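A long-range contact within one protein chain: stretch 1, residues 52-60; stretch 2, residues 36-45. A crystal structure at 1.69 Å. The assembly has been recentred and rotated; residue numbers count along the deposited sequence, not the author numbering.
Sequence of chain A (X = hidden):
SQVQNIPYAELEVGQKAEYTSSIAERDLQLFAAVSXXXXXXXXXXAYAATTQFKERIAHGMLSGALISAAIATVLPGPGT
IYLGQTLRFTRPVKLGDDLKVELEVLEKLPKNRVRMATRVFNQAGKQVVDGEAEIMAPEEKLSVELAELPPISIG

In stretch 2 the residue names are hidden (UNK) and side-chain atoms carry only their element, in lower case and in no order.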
ATOM      1  N   GLN A  52      10.037  17.729  13.306  1.00 17.73           N
ATOM      2  CA  GLN A  52       9.233  17.673  14.519  1.00 20.70           C
ATOM      3  C   GLN A  52       9.162  16.285  15.120  1.00 16.02           C
ATOM      4  O   GLN A  52       8.976  16.171  16.311  1.00 18.94           O
ATOM      5  CB  GLN A  52       7.808  18.153  14.259  1.00 21.72           C
ATOM      6  CG  GLN A  52       7.062  17.269  13.316  1.00 29.09           C
ATOM      7  CD  GLN A  52       5.720  17.817  12.971  1.00 39.68           C
ATOM      8  OE1 GLN A  52       5.057  18.424  13.811  1.00 52.82           O
ATOM      9  NE2 GLN A  52       5.309  17.633  11.720  1.00 35.76           N
ATOM     10  N   PHE A  53       9.354  15.232  14.314  1.00 13.34           N
ATOM     11  CA  PHE A  53       9.277  13.874  14.841  1.00 15.19           C
ATOM     12  C   PHE A  53      10.572  13.417  15.524  1.00 12.83           C
ATOM     13  O   PHE A  53      10.560  12.423  16.257  1.00 16.39           O
ATOM     14  CB  PHE A  53       8.903  12.875  13.726  1.00 17.73           C
ATOM     15  CG  PHE A  53       7.660  13.258  12.948  1.00 15.77           C
ATOM     16  CD1 PHE A  53       6.389  12.997  13.447  1.00 19.57           C
ATOM     17  CD2 PHE A  53       7.775  13.871  11.703  1.00 21.93           C
ATOM     18  CE1 PHE A  53       5.250  13.351  12.725  1.00 23.29           C
ATOM     19  CE2 PHE A  53       6.634  14.227  10.967  1.00 24.31           C
ATOM     20  CZ  PHE A  53       5.379  13.970  11.491  1.00 23.34           C
ATOM     21  N   LYS A  54      11.682  14.105  15.250  1.00 11.62           N
ATOM     22  CA  LYS A  54      12.983  13.823  15.875  1.00 11.92           C
ATOM     23  C   LYS A  54      13.619  12.500  15.483  1.00 15.17           C
ATOM     24  O   LYS A  54      14.728  12.195  15.912  1.00 11.74           O
ATOM     25  CB  LYS A  54      12.869  13.871  17.420  1.00 14.65           C
ATOM     26  CG  LYS A  54      12.318  15.177  17.936  1.00 21.32           C
ATOM     27  CD  LYS A  54      13.241  16.323  17.624  1.00 20.19           C
ATOM     28  CE  LYS A  54      12.661  17.599  18.210  1.00 22.97           C
ATOM     29  NZ  LYS A  54      13.579  18.785  18.068  1.00 22.86           N
ATOM     30  N   GLU A  55      12.921  11.720  14.662  1.00 11.80           N
ATOM     31  CA  GLU A  55      13.399  10.440  14.211  1.00  9.24           C
ATOM     32  C   GLU A  55      12.593  10.080  12.972  1.00 10.83           C
ATOM     33  O   GLU A  55      11.615  10.772  12.644  1.00  9.83           O
ATOM     34  CB  GLU A  55      13.201   9.355  15.288  1.00 12.08           C
ATOM     35  CG  GLU A  55      11.713   9.214  15.603  1.00  8.29           C
ATOM     36  CD  GLU A  55      11.406   8.238  16.748  1.00 23.20           C
ATOM     37  OE1 GLU A  55      12.343   7.713  17.374  1.00 15.96           O
ATOM     38  OE2 GLU A  55      10.211   8.009  17.017  1.00 21.47           O
ATOM     39  N   ARG A  56      12.994   9.022  12.274  1.00 11.16           N
ATOM     40  CA  ARG A  56      12.301   8.664  11.035  1.00  6.77           C
ATOM     41  C   ARG A  56      10.896   8.109  11.320  1.00 10.09           C
ATOM     42  O   ARG A  56      10.626   7.541  12.370  1.00 11.49           O
ATOM     43  CB  ARG A  56      13.128   7.671  10.242  1.00  7.83           C
ATOM     44  CG  ARG A  56      14.341   8.292   9.516  1.00 10.43           C
ATOM     45  CD  ARG A  56      15.252   7.210   8.995  1.00  9.78           C
ATOM     46  NE  ARG A  56      15.910   6.516  10.093  1.00  9.46           N
ATOM     47  CZ  ARG A  56      16.774   5.532   9.925  1.00 10.37           C
ATOM     48  NH1 ARG A  56      17.074   5.115   8.701  1.00 15.62           N
ATOM     49  NH2 ARG A  56      17.331   4.946  10.976  1.00  9.70           N
ATOM     50  N   ILE A  57      10.001   8.271  10.356  1.00 11.30           N
ATOM     51  CA  ILE A  57       8.637   7.751  10.501  1.00  7.38           C
ATOM     52  C   ILE A  57       8.309   6.866   9.278  1.00  7.63           C
ATOM     53  O   ILE A  57       8.925   6.997   8.223  1.00  8.05           O
ATOM     54  CB  ILE A  57       7.580   8.884  10.628  1.00 13.37           C
ATOM     55  CG1 ILE A  57       7.464   9.679   9.336  1.00 11.89           C
ATOM     56  CG2 ILE A  57       7.941   9.850  11.760  1.00 15.37           C
ATOM     57  CD1 ILE A  57       6.376  10.721   9.379  1.00 18.13           C
ATOM     58  N   ALA A  58       7.307   6.006   9.434  1.00  6.95           N
ATOM     59  CA  ALA A  58       6.935   5.081   8.357  1.00  7.17           C
ATOM     60  C   ALA A  58       6.059   5.805   7.360  1.00  5.96           C
ATOM     61  O   ALA A  58       5.403   6.800   7.695  1.00  9.27           O
ATOM     62  CB  ALA A  58       6.187   3.871   8.934  1.00  7.94           C
ATOM     63  N   HIS A  59       6.047   5.311   6.135  1.00  6.56           N
ATOM     64  CA  HIS A  59       5.070   5.785   5.155  1.00  7.35           C
ATOM     65  C   HIS A  59       3.677   5.412   5.609  1.00  4.80           C
ATOM     66  O   HIS A  59       3.444   4.293   6.047  1.00  4.76           O
ATOM     67  CB  HIS A  59       5.357   5.158   3.793  1.00  8.14           C
ATOM     68  CG  HIS A  59       6.785   5.300   3.339  1.00  6.12           C
ATOM     69  ND1 HIS A  59       7.807   4.518   3.824  1.00  7.29           N
ATOM     70  CD2 HIS A  59       7.328   6.083   2.379  1.00  6.94           C
ATOM     71  CE1 HIS A  59       8.935   4.829   3.191  1.00  9.62           C
ATOM     72  NE2 HIS A  59       8.664   5.776   2.306  1.00  6.36           N
ATOM     73  N   GLY A  60       2.730   6.341   5.482  1.00  8.28           N
ATOM     74  CA  GLY A  60       1.373   6.018   5.894  1.00  8.83           C
ATOM     75  C   GLY A  60       0.840   4.774   5.236  1.00  6.06           C
ATOM     76  O   GLY A  60       0.170   3.967   5.879  1.00  7.60           O
ATOM     77  N   UNK A  36       8.834   4.028  -4.439  1.00  7.95           N
ATOM     78  CA  UNK A  36       9.538   5.153  -5.011  1.00  9.44           C
ATOM     79  C   UNK A  36       9.515   6.398  -4.149  1.00 11.77           C
ATOM     80  O   UNK A  36      10.036   7.439  -4.551  1.00 15.60           O
ATOM     81  N   UNK A  37       8.894   6.296  -2.982  1.00  7.25           N
ATOM     82  CA  UNK A  37       8.752   7.438  -2.040  1.00  8.25           C
ATOM     83  C   UNK A  37       9.996   7.542  -1.184  1.00 14.45           C
ATOM     84  O   UNK A  37      10.100   6.923  -0.095  1.00 14.10           O
ATOM     85  o   UNK A  37       6.160   8.579   0.328  1.00 11.66           O
ATOM     86  c   UNK A  37       7.267   8.509  -0.264  1.00  7.40           C
ATOM     87  o   UNK A  37       8.179   9.376  -0.150  1.00 15.48           O
ATOM     88  c   UNK A  37       7.513   7.304  -1.156  1.00  8.78           C
ATOM     89  N   UNK A  38      10.898   8.354  -1.691  1.00 10.48           N
ATOM     90  CA  UNK A  38      12.209   8.595  -1.069  1.00 15.28           C
ATOM     91  C   UNK A  38      12.276   9.887  -0.245  1.00 13.81           C
ATOM     92  O   UNK A  38      13.365  10.471  -0.061  1.00 11.74           O
ATOM     93  c   UNK A  38      13.513   7.181  -2.762  1.00 19.09           C
ATOM     94  n   UNK A  38      14.792   9.904  -6.248  1.00 36.45           N
ATOM     95  n   UNK A  38      16.264   9.326  -4.592  1.00 36.43           N
ATOM     96  c   UNK A  38      14.623   7.155  -3.807  1.00 22.73           C
ATOM     97  c   UNK A  38      15.133   9.104  -5.244  1.00 34.48           C
ATOM     98  n   UNK A  38      14.344   8.088  -4.899  1.00 23.04           N
ATOM     99  c   UNK A  38      13.283   8.606  -2.156  1.00 14.11           C
ATOM    100  N   UNK A  39      11.127  10.355   0.218  1.00  9.68           N
ATOM    101  CA  UNK A  39      11.124  11.505   1.116  1.00 10.37           C
ATOM    102  C   UNK A  39      12.036  11.214   2.293  1.00 15.02           C
ATOM    103  O   UNK A  39      11.980  10.131   2.855  1.00 11.99           O
ATOM    104  c   UNK A  39       8.997  12.778   0.740  1.00 22.23           C
ATOM    105  n   UNK A  39       8.120  12.264  -0.124  1.00 15.57           N
ATOM    106  c   UNK A  39       9.724  11.806   1.625  1.00 10.52           C
ATOM    107  o   UNK A  39       9.233  13.987   0.818  1.00 19.45           O
ATOM    108  N   UNK A  40      12.907  12.164   2.640  1.00 11.44           N
ATOM    109  CA  UNK A  40      14.001  11.818   3.559  1.00 10.79           C
ATOM    110  C   UNK A  40      13.547  11.582   5.001  1.00  9.22           C
ATOM    111  O   UNK A  40      14.301  10.961   5.770  1.00 12.04           O
ATOM    112  c   UNK A  40      14.061  14.152   2.934  1.00 10.51           C
ATOM    113  c   UNK A  40      13.123  13.451   1.961  1.00 11.33           C
ATOM    114  c   UNK A  40      14.950  13.025   3.448  1.00 13.30           C
ATOM    115  N   UNK A  41      12.335  11.982   5.373  1.00  9.90           N
ATOM    116  CA  UNK A  41      11.898  11.737   6.742  1.00 13.95           C
ATOM    117  C   UNK A  41      11.680  10.234   6.974  1.00 15.72           C
ATOM    118  O   UNK A  41      11.623   9.782   8.129  1.00 12.55           O
ATOM    119  c   UNK A  41      10.441  12.632   8.560  1.00 13.43           C
ATOM    120  c   UNK A  41       9.374  11.781   6.436  1.00 12.51           C
ATOM    121  c   UNK A  41      10.610  12.498   7.075  1.00 14.03           C
ATOM    122  N   UNK A  42      11.541   9.459   5.884  1.00  8.20           N
ATOM    123  CA  UNK A  42      11.439   8.006   5.999  1.00 11.61           C
ATOM    124  C   UNK A  42      12.768   7.266   5.918  1.00  8.15           C
ATOM    125  O   UNK A  42      12.848   6.081   6.255  1.00 14.02           O
ATOM    126  n   UNK A  42       7.431   9.307   4.221  1.00  9.04           N
ATOM    127  c   UNK A  42       7.238   8.880   5.459  1.00  8.16           C
ATOM    128  n   UNK A  42       8.311   8.188   5.826  1.00  7.40           N
ATOM    129  c   UNK A  42       8.665   8.877   3.783  1.00 11.64           C
ATOM    130  c   UNK A  42      10.536   7.470   4.885  1.00  8.69           C
ATOM    131  c   UNK A  42       9.219   8.165   4.793  1.00  9.25           C
ATOM    132  N   UNK A  43      13.836   7.945   5.480  1.00  9.68           N
ATOM    133  CA  UNK A  43      15.063   7.261   5.139  1.00 12.03           C
ATOM    134  C   UNK A  43      16.328   7.770   5.814  1.00 14.26           C
ATOM    135  O   UNK A  43      17.191   6.984   6.125  1.00 14.41           O
ATOM    136  c   UNK A  43      14.459   4.956   3.148  1.00 11.12           C
ATOM    137  c   UNK A  43      15.290   7.310   3.619  1.00  9.13           C
ATOM    138  c   UNK A  43      14.296   6.439   2.813  1.00 12.44           C
ATOM    139  c   UNK A  43      14.443   6.662   1.308  1.00 14.69           C
ATOM    140  N   UNK A  44      16.419   9.079   5.986  1.00 12.64           N
ATOM    141  CA  UNK A  44      17.651   9.787   6.388  1.00 14.33           C
ATOM    142  C   UNK A  44      17.559  10.184   7.851  1.00 11.84           C
ATOM    143  O   UNK A  44      16.796  11.060   8.194  1.00 15.42           O
ATOM    144  o   UNK A  44      19.704  12.322   4.742  1.00 24.94           O
ATOM    145  o   UNK A  44      19.660  11.787   6.850  1.00 16.90           O
ATOM    146  c   UNK A  44      17.834  11.029   5.486  1.00 14.51           C
ATOM    147  c   UNK A  44      19.167  11.752   5.712  1.00 23.32           C
ATOM    148  N   UNK A  45      18.309   9.501   8.720  1.00 11.54           N
ATOM    149  CA  UNK A  45      18.179   9.734  10.150  1.00 11.34           C
ATOM    150  C   UNK A  45      18.628  11.162  10.523  1.00 11.32           C
ATOM    151  O   UNK A  45      18.019  11.824  11.349  1.00 10.60           O
ATOM    152  c   UNK A  45      19.001   8.694  10.940  1.00 10.87           C
TER

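Position 36 has no side-chain atoms and touches nothing on stretch 1. It leaves the preceding helix with phi at 90°, where a CB would jam against the carbonyl of the residue before: Gly36.

Position 37 carries two carbons, the second bearing two oxygens, one near His59. A short forked carboxylate makes it Asp37; Asp37 OD2 lies 3.4 Å from His59 CD2. Its backbone O accepts a hydrogen bond from His59 NE2 (3.0 Å), met at the edge of the imidazole.

Position 38 shows three carbons, a nitrogen, then a carbon with two more nitrogens, CA-to-CB pointing away from stretch 1 and none in contact: Arg38.

Position 39 has two carbons, the second holding one oxygen and one nitrogen, so Asn39. It misses stretch 1 but steadies the turn: Asn39 ND2 and N both donate to Asp37 OD1, at 2.9 and 3.1 Å.

At position 40 three carbons close a ring onto the backbone nitrogen, giving Pro40. Its CA-to-CB bond points away, without side-chain contact, and its O accepts bonds from the backbone N of positions 43 and 44.

Position 41 has one carbon carrying two others, lying against Phe53 and Ile57. This beta-branched trio is Val41; its CG2 is 4.3 Å from Phe53 CD2, its CG1 4.1 Å from Ile57 CG1. The backbone works too, Ile57 N donating to Val41 O at 3.1 Å.

Position 42 bears one carbon and a five-membered ring of three carbons and two nitrogens, stacked on the His59 ring: His42. Its ND1 donates to Ile57 O at 2.7 Å, nearly straight at 171°.

Position 43 has four carbons, forked at the second, CA-to-CB directed away and none in contact: Leu43. Stretch 1 uses its backbone instead, Arg56 NH1 donating to Leu43 O at 3.2 Å.

Position 44, two carbons ending in two oxygens, also points its CA-to-CB bond away. It is Asp44, whose carboxylate caps the following helix at a nitrogen just past the stretch.

Position 45 has a single carbon, placed over one face of the Arg56 guanidinium, with CB 3.9 Å from Arg56 NE: Ala45.

The contact works by letting side chains read backbone. His59, His42 and Arg56 each donate to a carbonyl across the gap, while Ile57 N to Val41 O adds a backbone pair. The two imidazoles stack face to face, centroids 3.8 Å apart and planes at 24°, leaving their edges free for those bonds. Val41 supplies the apolar patch. One cost remains: His42 O is buried here without a partner.

Stretch 2 (36-45) GDRNPVHLDA
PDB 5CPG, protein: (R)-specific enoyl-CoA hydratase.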